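Local coordinates for ssDNA binding protein (Aeropyrum pernix, PDB 4PSN), which binds single-stranded DNA and entraps it in a system of tunnels between its subunits, at the interface of chains A and B. Coordinates in Å, arbitrary orientation; residue numbers count along the deposited sequence, not the author numbering. Chains: chain A/B, ssDNA binding protein.

The interface of chains A and B. Residues chain A 211, 215; chain B 173, 175, 202, 208.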
# COMPACT_ATOMS: atom_id res chain seq x y z
N ARG A 211 -0.90 1.47 -24.66
CA ARG A 211 -2.02 0.81 -25.35
C ARG A 211 -2.35 1.47 -26.69
O ARG A 211 -2.60 0.78 -27.70
CB ARG A 211 -3.26 0.82 -24.45
CG ARG A 211 -4.41 -0.06 -24.97
CD ARG A 211 -5.72 0.39 -24.34
NE ARG A 211 -6.24 1.62 -24.94
CZ ARG A 211 -6.41 2.78 -24.30
NH1 ARG A 211 -6.08 2.89 -23.03
NH2 ARG A 211 -6.90 3.82 -24.95
N GLU A 215 -2.20 -0.28 -30.35
CA GLU A 215 -3.40 -0.34 -31.18
C GLU A 215 -3.09 0.19 -32.58
O GLU A 215 -3.46 -0.41 -33.57
CB GLU A 215 -4.52 0.53 -30.62
CG GLU A 215 -5.17 0.06 -29.35
CD GLU A 215 -6.02 1.17 -28.72
OE1 GLU A 215 -5.92 2.32 -29.20
OE2 GLU A 215 -6.77 0.90 -27.77
N LEU B 173 -12.80 -2.06 -23.41
CA LEU B 173 -12.46 -1.23 -24.55
C LEU B 173 -12.68 -1.99 -25.84
O LEU B 173 -12.09 -3.05 -26.06
CB LEU B 173 -11.00 -0.77 -24.45
CG LEU B 173 -10.79 0.72 -24.18
CD1 LEU B 173 -11.59 1.16 -22.99
CD2 LEU B 173 -9.31 1.01 -23.99
N LYS B 175 -11.81 -2.07 -29.45
CA LYS B 175 -10.83 -1.55 -30.41
C LYS B 175 -11.45 -1.37 -31.79
O LYS B 175 -12.46 -2.00 -32.10
CB LYS B 175 -9.66 -2.54 -30.55
CG LYS B 175 -9.13 -3.07 -29.24
CD LYS B 175 -8.30 -2.03 -28.53
CE LYS B 175 -7.51 -2.64 -27.39
NZ LYS B 175 -6.27 -1.88 -27.14
N GLN B 202 -11.63 -5.65 -25.08
CA GLN B 202 -10.48 -5.84 -24.20
C GLN B 202 -10.80 -5.39 -22.76
O GLN B 202 -11.37 -4.33 -22.54
CB GLN B 202 -9.30 -5.02 -24.75
CG GLN B 202 -8.02 -5.17 -23.95
CD GLN B 202 -6.88 -4.28 -24.45
OE1 GLN B 202 -7.05 -3.08 -24.64
NE2 GLN B 202 -5.72 -4.88 -24.66
N GLU B 208 -8.70 3.86 -18.13
CA GLU B 208 -8.48 3.80 -19.57
C GLU B 208 -9.83 3.94 -20.26
O GLU B 208 -9.95 4.65 -21.26
CB GLU B 208 -7.82 2.49 -19.99
CG GLU B 208 -6.51 2.18 -19.26
CD GLU B 208 -5.86 0.88 -19.76
OE1 GLU B 208 -5.75 -0.09 -18.97
OE2 GLU B 208 -5.46 0.84 -20.94
O HOH W 1 -7.19 5.44 -22.30
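A:Arg211 of helix 206-218 reaches over strand 172-180 of chain B and meets B:Glu208, on the partner's own helix 206-218, in a salt bridge between the C-terminal parts of two copies of the protein. The interface is two-fold symmetric, so the contact recurs with the chains exchanged and probably helps to hold the subunits together. Along its aliphatic stem the arginine runs past polar atoms of chain B, and it meets the leucine only at its flat head. CB lies 4.1 Å from B:Glu208 OE2, and CG, anti to the backbone N (chi1 -170°), lies near B:Lys175 NZ and the side-chain amide oxygen OE1 of B:Gln202. CD comes 3.4 Å from B:Glu208 OE2, with B:Gln202 OE1 slightly farther off, the amide plane standing nearly perpendicular to the guanidinium. A bend at chi3 (76°) then turns the flat head so that one face lies over B:Leu173, whose CD2 sits 3.4 Å from CZ of A:Arg211, displaced toward the rim.

The edge of the guanidinium makes the polar contacts. NE bonds within its own chain to A:Glu215 OE2 at 3.0 Å, in the guanidinium plane but from above the carboxylate plane. NZ of B:Lys175, a poorly ordered side chain, donates to the anti lone pair of the same oxygen, OE2 of A:Glu215, at 2.9 Å; this carboxylate probably offsets the two neighbouring positive charges. At the tip, NH1 of A:Arg211 bonds B:Glu208 OE2 at 3.0 Å, again through an anti lone pair, with 156° at the hydrogen. A leucine in place of A:Arg211 would probably leave the B:Glu208 carboxylate without its cationic mate and deprive A:Glu215 of the donor that helps hold it toward B:Lys175. Water 1 lies in the guanidinium plane, linked to both NH1 and NH2, and continues to the backbone oxygen O of B:Glu208, 3.1 Å from the water oxygen.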